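PDB 3MSW: uncharacterized protein from Bacteroides fragilis, which is of unknown function but is probably an exported protein that folds as a single-layer antiparallel beta-sheet built from beta-hairpin repeats. Local coordinates for residues Thr47-Trp59 with Trp66-Glu78. Numbering follows the deposited sequence.
Sequences TDQQKTVKSTYAW and WETESRTVISRYE
Thr52 pairs with Ile74 and Lys54 with Thr72 through two backbone hydrogen bonds each, Ile74 N lying 2.8 Å from Thr52 O. Ala58 with Glu67 is the last hydrogen-bonded pair before the connecting loop, and Trp59 stands opposite Trp66 beyond it. The register slips by one between Thr56 and Tyr57. Thr56 O accepts from both Glu69 N (2.9 Å) and Ser70 N (3.3 Å), which makes a classic beta bulge.

Most side-chain contacts lie on the face that carries Ser55. Arg71 grips Ser55 OG side-on with NE and NH2, both at 3.1 Å. Its CG is anti to the backbone N (chi1 -179°), and a bend at chi3 turns the guanidinium to the hydroxyl. The same chain passes Val53 CG1. At the end where the two strands are joined, Trp59 sets its edge on the face of Trp66 in a T-shaped stack, planes at 80°, with Trp59 CE3 3.5 Å from Trp66 CD2. Tyr57 CB touches Trp66 CE3, and the Tyr57 ring lies alongside Thr68.

On the other face one water joins Thr56 OG1, Ser70 OG and Thr72 OG1. Glu69 reaches past Ala58 CB, where OE1 comes within 3.3 Å, to a salt bridge with Lys39.

Strands 35-46 and 80-89 flank the pair. This is an antiparallel beta hairpin with a classic bulge, at the middle of a meandering single-layer sheet.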
ATOM      1  N   THR A  47      -0.169 -17.752   0.418  1.00 31.73           N
ATOM      2  CA  THR A  47      -0.801 -18.340  -0.760  1.00 33.61           C
ATOM      3  C   THR A  47      -2.078 -19.095  -0.389  1.00 41.11           C
ATOM      4  O   THR A  47      -3.094 -18.905  -1.054  1.00 42.16           O
ATOM      5  CB  THR A  47       0.245 -19.116  -1.608  1.00 41.90           C
ATOM      6  OG1 THR A  47       1.181 -18.152  -2.125  1.00 38.70           O
ATOM      7  CG2 THR A  47      -0.390 -19.880  -2.774  1.00 42.09           C
ATOM      8  N   ASP A  48      -2.022 -19.922   0.687  1.00 39.15           N
ATOM      9  CA  ASP A  48      -3.178 -20.710   1.099  0.50 39.21           C
ATOM     10  C   ASP A  48      -4.377 -19.859   1.508  1.00 42.12           C
ATOM     11  O   ASP A  48      -5.501 -20.232   1.182  1.00 42.54           O
ATOM     12  CB  ASP A  48      -2.805 -21.768   2.145  0.50 41.65           C
ATOM     13  CG  ASP A  48      -1.962 -22.925   1.612  0.50 45.64           C
ATOM     14  OD1 ASP A  48      -1.773 -23.011   0.374  0.50 42.36           O
ATOM     15  OD2 ASP A  48      -1.511 -23.751   2.428  0.50 52.39           O
ATOM     16  N   GLN A  49      -4.154 -18.712   2.165  1.00 36.70           N
ATOM     17  CA  GLN A  49      -5.280 -17.866   2.539  0.50 36.05           C
ATOM     18  C   GLN A  49      -5.541 -16.735   1.528  1.00 37.69           C
ATOM     19  O   GLN A  49      -6.474 -15.954   1.711  1.00 37.83           O
ATOM     20  CB  GLN A  49      -5.263 -17.458   4.040  0.50 37.70           C
ATOM     21  CG  GLN A  49      -4.467 -16.208   4.421  0.50 51.05           C
ATOM     22  CD  GLN A  49      -4.588 -15.853   5.894  0.50 70.12           C
ATOM     23  OE1 GLN A  49      -5.682 -15.618   6.427  0.50 65.86           O
ATOM     24  NE2 GLN A  49      -3.458 -15.736   6.574  0.50 59.82           N
ATOM     25  N   GLN A  50      -4.761 -16.708   0.407  1.00 31.69           N
ATOM     26  CA  GLN A  50      -4.873 -15.736  -0.696  1.00 30.62           C
ATOM     27  C   GLN A  50      -4.831 -14.292  -0.184  1.00 31.95           C
ATOM     28  O   GLN A  50      -5.627 -13.422  -0.574  1.00 31.19           O
ATOM     29  CB  GLN A  50      -6.103 -16.009  -1.582  1.00 32.78           C
ATOM     30  CG  GLN A  50      -5.897 -17.202  -2.535  1.00 39.63           C
ATOM     31  CD  GLN A  50      -4.828 -16.912  -3.569  1.00 65.46           C
ATOM     32  OE1 GLN A  50      -3.674 -17.342  -3.443  1.00 66.08           O
ATOM     33  NE2 GLN A  50      -5.171 -16.141  -4.595  1.00 54.90           N
ATOM     34  N   LYS A  51      -3.887 -14.047   0.700  1.00 26.96           N
ATOM     35  CA  LYS A  51      -3.780 -12.750   1.351  1.00 25.28           C
ATOM     36  C   LYS A  51      -2.334 -12.270   1.391  1.00 29.26           C
ATOM     37  O   LYS A  51      -1.441 -13.042   1.783  1.00 29.84           O
ATOM     38  CB  LYS A  51      -4.407 -12.876   2.764  1.00 29.24           C
ATOM     39  CG  LYS A  51      -4.093 -11.769   3.765  1.00 40.74           C
ATOM     40  CD  LYS A  51      -4.903 -11.969   5.041  1.00 52.04           C
ATOM     41  CE  LYS A  51      -4.385 -11.129   6.188  1.00 64.21           C
ATOM     42  NZ  LYS A  51      -3.836 -11.960   7.292  1.00 70.21           N
ATOM     43  N   THR A  52      -2.106 -10.999   0.983  1.00 22.52           N
ATOM     44  CA  THR A  52      -0.790 -10.354   0.994  1.00 20.47           C
ATOM     45  C   THR A  52      -0.869  -9.164   1.953  1.00 25.93           C
ATOM     46  O   THR A  52      -1.830  -8.381   1.885  1.00 24.57           O
ATOM     47  CB  THR A  52      -0.358  -9.943  -0.435  1.00 24.13           C
ATOM     48  OG1 THR A  52      -0.333 -11.106  -1.262  1.00 30.65           O
ATOM     49  CG2 THR A  52       1.003  -9.256  -0.481  1.00 23.85           C
ATOM     50  N   VAL A  53       0.117  -9.055   2.865  1.00 22.71           N
ATOM     51  CA  VAL A  53       0.207  -7.944   3.798  1.00 22.63           C
ATOM     52  C   VAL A  53       1.455  -7.122   3.469  1.00 27.15           C
ATOM     53  O   VAL A  53       2.568  -7.645   3.503  1.00 25.85           O
ATOM     54  CB  VAL A  53       0.174  -8.363   5.295  1.00 26.52           C
ATOM     55  CG1 VAL A  53       0.189  -7.121   6.216  1.00 26.28           C
ATOM     56  CG2 VAL A  53      -1.034  -9.232   5.600  1.00 26.26           C
ATOM     57  N   LYS A  54       1.258  -5.838   3.147  1.00 22.68           N
ATOM     58  CA  LYS A  54       2.342  -4.914   2.909  1.00 22.93           C
ATOM     59  C   LYS A  54       2.394  -3.968   4.089  1.00 26.35           C
ATOM     60  O   LYS A  54       1.409  -3.295   4.368  1.00 26.60           O
ATOM     61  CB  LYS A  54       2.113  -4.129   1.625  1.00 25.29           C
ATOM     62  CG  LYS A  54       3.198  -3.069   1.392  1.00 25.12           C
ATOM     63  CD  LYS A  54       2.896  -2.333   0.094  1.00 32.76           C
ATOM     64  CE  LYS A  54       3.225  -0.883   0.151  1.00 30.45           C
ATOM     65  NZ  LYS A  54       2.921  -0.225  -1.147  1.00 43.04           N
ATOM     66  N   SER A  55       3.518  -3.954   4.816  1.00 23.44           N
ATOM     67  CA  SER A  55       3.703  -3.042   5.935  1.00 23.29           C
ATOM     68  C   SER A  55       4.672  -1.964   5.483  1.00 26.80           C
ATOM     69  O   SER A  55       5.730  -2.275   4.937  1.00 27.48           O
ATOM     70  CB  SER A  55       4.247  -3.799   7.145  1.00 26.93           C
ATOM     71  OG  SER A  55       3.285  -4.754   7.560  1.00 31.99           O
ATOM     72  N   THR A  56       4.334  -0.689   5.742  1.00 23.25           N
ATOM     73  CA  THR A  56       5.144   0.460   5.351  1.00 22.20           C
ATOM     74  C   THR A  56       5.770   1.135   6.579  1.00 26.06           C
ATOM     75  O   THR A  56       5.090   1.373   7.586  1.00 24.45           O
ATOM     76  CB  THR A  56       4.228   1.441   4.569  1.00 29.29           C
ATOM     77  OG1 THR A  56       3.691   0.775   3.427  1.00 32.14           O
ATOM     78  CG2 THR A  56       4.924   2.682   4.146  1.00 29.93           C
ATOM     79  N   TYR A  57       7.057   1.491   6.465  1.00 24.19           N
ATOM     80  CA  TYR A  57       7.829   2.132   7.527  1.00 24.02           C
ATOM     81  C   TYR A  57       8.428   3.393   6.977  1.00 28.18           C
ATOM     82  O   TYR A  57       8.814   3.445   5.806  1.00 26.31           O
ATOM     83  CB  TYR A  57       8.939   1.200   8.092  1.00 25.21           C
ATOM     84  CG  TYR A  57       8.374  -0.100   8.620  1.00 25.77           C
ATOM     85  CD1 TYR A  57       7.949  -0.210   9.940  1.00 27.69           C
ATOM     86  CD2 TYR A  57       8.176  -1.193   7.776  1.00 25.75           C
ATOM     87  CE1 TYR A  57       7.318  -1.363  10.403  1.00 28.63           C
ATOM     88  CE2 TYR A  57       7.585  -2.369   8.242  1.00 26.05           C
ATOM     89  CZ  TYR A  57       7.152  -2.445   9.554  1.00 32.02           C
ATOM     90  OH  TYR A  57       6.544  -3.585  10.011  1.00 36.83           O
ATOM     91  N   ALA A  58       8.481   4.427   7.822  1.00 26.53           N
ATOM     92  CA  ALA A  58       9.053   5.702   7.436  1.00 25.80           C
ATOM     93  C   ALA A  58      10.311   5.901   8.290  1.00 29.78           C
ATOM     94  O   ALA A  58      10.335   5.515   9.469  1.00 27.97           O
ATOM     95  CB  ALA A  58       8.046   6.818   7.699  1.00 27.03           C
ATOM     96  N   TRP A  59      11.360   6.491   7.695  1.00 28.79           N
ATOM     97  CA  TRP A  59      12.594   6.778   8.424  1.00 30.23           C
ATOM     98  C   TRP A  59      12.380   7.948   9.358  1.00 34.95           C
ATOM     99  O   TRP A  59      12.015   9.048   8.911  1.00 35.35           O
ATOM    100  CB  TRP A  59      13.773   7.068   7.485  1.00 29.53           C
ATOM    101  CG  TRP A  59      15.096   7.111   8.208  1.00 31.91           C
ATOM    102  CD1 TRP A  59      15.848   8.219   8.478  1.00 35.67           C
ATOM    103  CD2 TRP A  59      15.801   5.995   8.780  1.00 32.16           C
ATOM    104  NE1 TRP A  59      16.990   7.861   9.164  1.00 36.06           N
ATOM    105  CE2 TRP A  59      16.994   6.498   9.346  1.00 37.45           C
ATOM    106  CE3 TRP A  59      15.549   4.610   8.849  1.00 33.43           C
ATOM    107  CZ2 TRP A  59      17.943   5.668   9.962  1.00 37.32           C
ATOM    108  CZ3 TRP A  59      16.476   3.794   9.489  1.00 35.75           C
ATOM    109  CH2 TRP A  59      17.647   4.329  10.051  1.00 37.13           C
ATOM    110  N   TRP A  66      13.458   3.073  11.978  1.00 27.72           N
ATOM    111  CA  TRP A  66      12.232   2.949  11.195  1.00 28.02           C
ATOM    112  C   TRP A  66      11.052   3.037  12.156  1.00 33.76           C
ATOM    113  O   TRP A  66      11.149   2.586  13.299  1.00 35.93           O
ATOM    114  CB  TRP A  66      12.160   1.577  10.483  1.00 26.43           C
ATOM    115  CG  TRP A  66      13.179   1.394   9.400  1.00 27.25           C
ATOM    116  CD1 TRP A  66      14.292   0.610   9.446  1.00 30.35           C
ATOM    117  CD2 TRP A  66      13.215   2.071   8.135  1.00 26.83           C
ATOM    118  NE1 TRP A  66      14.959   0.665   8.240  1.00 29.91           N
ATOM    119  CE2 TRP A  66      14.339   1.579   7.429  1.00 31.02           C
ATOM    120  CE3 TRP A  66      12.365   2.988   7.495  1.00 27.42           C
ATOM    121  CZ2 TRP A  66      14.674   2.027   6.148  1.00 29.71           C
ATOM    122  CZ3 TRP A  66      12.712   3.450   6.238  1.00 28.69           C
ATOM    123  CH2 TRP A  66      13.849   2.966   5.573  1.00 29.31           C
ATOM    124  N   GLU A  67       9.952   3.614  11.686  1.00 28.20           N
ATOM    125  CA  GLU A  67       8.712   3.704  12.447  0.50 28.36           C
ATOM    126  C   GLU A  67       7.560   3.256  11.585  1.00 30.37           C
ATOM    127  O   GLU A  67       7.534   3.580  10.398  1.00 28.43           O
ATOM    128  CB  GLU A  67       8.458   5.120  12.923  0.50 30.80           C
ATOM    129  CG  GLU A  67       8.293   5.191  14.424  0.50 41.11           C
ATOM    130  CD  GLU A  67       8.948   6.411  15.026  0.50 49.49           C
ATOM    131  OE1 GLU A  67       8.744   7.518  14.482  0.50 34.72           O
ATOM    132  OE2 GLU A  67       9.678   6.261  16.030  0.50 49.89           O
ATOM    133  N   THR A  68       6.618   2.510  12.191  1.00 27.23           N
ATOM    134  CA  THR A  68       5.420   1.967  11.556  1.00 26.67           C
ATOM    135  C   THR A  68       4.588   3.149  11.013  1.00 30.75           C
ATOM    136  O   THR A  68       4.305   4.109  11.754  1.00 30.65           O
ATOM    137  CB  THR A  68       4.621   1.157  12.596  1.00 35.44           C
ATOM    138  OG1 THR A  68       5.471   0.235  13.279  1.00 38.49           O
ATOM    139  CG2 THR A  68       3.470   0.428  11.994  1.00 28.45           C
ATOM    140  N   GLU A  69       4.251   3.096   9.731  1.00 25.81           N
ATOM    141  CA  GLU A  69       3.469   4.150   9.086  1.00 26.35           C
ATOM    142  C   GLU A  69       2.077   3.643   8.692  1.00 29.10           C
ATOM    143  O   GLU A  69       1.061   4.272   9.026  1.00 27.74           O
ATOM    144  CB  GLU A  69       4.228   4.707   7.860  1.00 27.62           C
ATOM    145  CG  GLU A  69       3.399   5.676   7.015  1.00 35.61           C
ATOM    146  CD  GLU A  69       4.117   6.383   5.883  1.00 43.22           C
ATOM    147  OE1 GLU A  69       5.146   7.039   6.145  1.00 42.48           O
ATOM    148  OE2 GLU A  69       3.588   6.376   4.752  1.00 51.32           O
ATOM    149  N   SER A  70       2.026   2.497   7.987  1.00 24.20           N
ATOM    150  CA  SER A  70       0.764   1.982   7.506  1.00 22.59           C
ATOM    151  C   SER A  70       0.817   0.496   7.186  1.00 26.36           C
ATOM    152  O   SER A  70       1.888  -0.103   7.191  1.00 22.85           O
ATOM    153  CB  SER A  70       0.324   2.749   6.259  1.00 25.15           C
ATOM    154  OG  SER A  70       1.160   2.480   5.151  1.00 29.67           O
ATOM    155  N   ARG A  71      -0.362  -0.081   6.884  1.00 23.75           N
ATOM    156  CA  ARG A  71      -0.486  -1.486   6.518  1.00 23.69           C
ATOM    157  C   ARG A  71      -1.545  -1.623   5.416  1.00 29.70           C
ATOM    158  O   ARG A  71      -2.580  -0.959   5.498  1.00 28.95           O
ATOM    159  CB  ARG A  71      -0.869  -2.288   7.762  1.00 26.83           C
ATOM    160  CG  ARG A  71      -1.016  -3.782   7.505  1.00 37.54           C
ATOM    161  CD  ARG A  71      -0.853  -4.563   8.776  1.00 39.53           C
ATOM    162  NE  ARG A  71       0.556  -4.724   9.095  1.00 52.61           N
ATOM    163  CZ  ARG A  71       1.006  -5.344  10.175  1.00 68.14           C
ATOM    164  NH1 ARG A  71       0.154  -5.884  11.043  1.00 55.38           N
ATOM    165  NH2 ARG A  71       2.312  -5.439  10.396  1.00 45.07           N
ATOM    166  N   THR A  72      -1.258  -2.439   4.364  1.00 24.81           N
ATOM    167  CA  THR A  72      -2.182  -2.701   3.261  1.00 23.88           C
ATOM    168  C   THR A  72      -2.397  -4.206   3.201  1.00 27.72           C
ATOM    169  O   THR A  72      -1.429  -4.970   3.114  1.00 26.76           O
ATOM    170  CB  THR A  72      -1.650  -2.146   1.929  1.00 27.44           C
ATOM    171  OG1 THR A  72      -1.372  -0.759   2.062  1.00 29.45           O
ATOM    172  CG2 THR A  72      -2.635  -2.355   0.769  1.00 26.65           C
ATOM    173  N   VAL A  73      -3.664  -4.634   3.275  1.00 23.69           N
ATOM    174  CA  VAL A  73      -4.023  -6.041   3.228  1.00 21.37           C
ATOM    175  C   VAL A  73      -4.736  -6.276   1.922  1.00 26.82           C
ATOM    176  O   VAL A  73      -5.774  -5.655   1.676  1.00 25.16           O
ATOM    177  CB  VAL A  73      -4.864  -6.492   4.463  1.00 25.11           C
ATOM    178  CG1 VAL A  73      -5.215  -7.978   4.365  1.00 25.39           C
ATOM    179  CG2 VAL A  73      -4.119  -6.216   5.772  1.00 25.08           C
ATOM    180  N   ILE A  74      -4.181  -7.159   1.073  1.00 24.37           N
ATOM    181  CA  ILE A  74      -4.774  -7.497  -0.225  1.00 22.96           C
ATOM    182  C   ILE A  74      -5.296  -8.919  -0.128  1.00 26.27           C
ATOM    183  O   ILE A  74      -4.518  -9.851   0.106  1.00 24.82           O
ATOM    184  CB  ILE A  74      -3.779  -7.352  -1.430  1.00 25.43           C
ATOM    185  CG1 ILE A  74      -3.173  -5.953  -1.560  1.00 24.89           C
ATOM    186  CG2 ILE A  74      -4.448  -7.754  -2.741  1.00 26.81           C
ATOM    187  CD1 ILE A  74      -1.819  -5.800  -0.976  1.00 39.31           C
ATOM    188  N   SER A  75      -6.614  -9.092  -0.318  1.00 23.73           N
ATOM    189  CA  SER A  75      -7.268 -10.387  -0.275  1.00 23.69           C
ATOM    190  C   SER A  75      -7.829 -10.673  -1.648  1.00 28.44           C
ATOM    191  O   SER A  75      -8.494  -9.816  -2.255  1.00 25.90           O
ATOM    192  CB  SER A  75      -8.394 -10.390   0.756  1.00 27.44           C
ATOM    193  OG  SER A  75      -7.915 -10.089   2.054  1.00 33.98           O
ATOM    194  N   ARG A  76      -7.574 -11.891  -2.123  1.00 25.60           N
ATOM    195  CA  ARG A  76      -7.995 -12.374  -3.423  1.00 26.93           C
ATOM    196  C   ARG A  76      -9.071 -13.398  -3.268  1.00 33.21           C
ATOM    197  O   ARG A  76      -8.977 -14.308  -2.432  1.00 32.25           O
ATOM    198  CB  ARG A  76      -6.807 -12.970  -4.196  1.00 31.61           C
ATOM    199  CG  ARG A  76      -5.668 -11.961  -4.463  1.00 32.17           C
ATOM    200  CD  ARG A  76      -5.877 -11.112  -5.711  1.00 38.05           C
ATOM    201  NE  ARG A  76      -5.885 -11.942  -6.913  1.00 48.82           N
ATOM    202  CZ  ARG A  76      -6.981 -12.266  -7.590  1.00 62.49           C
ATOM    203  NH1 ARG A  76      -8.164 -11.774  -7.230  1.00 42.62           N
ATOM    204  NH2 ARG A  76      -6.900 -13.067  -8.647  1.00 45.56           N
ATOM    205  N   TYR A  77     -10.124 -13.214  -4.056  1.00 33.40           N
ATOM    206  CA  TYR A  77     -11.282 -14.082  -4.110  1.00 36.75           C
ATOM    207  C   TYR A  77     -11.633 -14.301  -5.594  1.00 42.57           C
ATOM    208  O   TYR A  77     -12.759 -14.068  -5.997  1.00 43.33           O
ATOM    209  CB  TYR A  77     -12.473 -13.459  -3.376  1.00 39.24           C
ATOM    210  CG  TYR A  77     -12.184 -13.000  -1.970  1.00 42.91           C
ATOM    211  CD1 TYR A  77     -12.260 -13.882  -0.901  1.00 45.79           C
ATOM    212  CD2 TYR A  77     -11.934 -11.655  -1.693  1.00 43.44           C
ATOM    213  CE1 TYR A  77     -12.039 -13.454   0.406  1.00 47.31           C
ATOM    214  CE2 TYR A  77     -11.722 -11.214  -0.388  1.00 44.26           C
ATOM    215  CZ  TYR A  77     -11.774 -12.121   0.657  1.00 50.99           C
ATOM    216  OH  TYR A  77     -11.570 -11.713   1.944  1.00 54.67           O
ATOM    217  N   GLU A  78     -10.624 -14.696  -6.397  1.00 39.97           N
ATOM    218  CA  GLU A  78     -10.693 -15.038  -7.818  1.00 39.72           C
ATOM    219  C   GLU A  78     -11.018 -13.834  -8.674  1.00 41.68           C
ATOM    220  O   GLU A  78     -10.090 -13.087  -9.024  1.00 41.48           O
ATOM    221  CB  GLU A  78     -11.652 -16.232  -8.051  1.00 42.51           C
ATOM    222  CG  GLU A  78     -11.449 -16.968  -9.362  1.00 56.59           C
ATOM    223  CD  GLU A  78     -12.397 -18.135  -9.545  1.00 71.82           C
ATOM    224  OE1 GLU A  78     -12.272 -19.118  -8.782  1.00 55.55           O
ATOM    225  OE2 GLU A  78     -13.293 -18.047 -10.415  1.00 68.67           O
TER
HETATM  226  O   HOH W   1      -8.544 -14.084   0.633  0.50 24.18           O
HETATM  227  O   HOH W   2      -3.015 -11.314  -2.166  1.00 33.28           O
HETATM  228  O   HOH W   3       0.960   0.168   3.529  1.00 26.25           O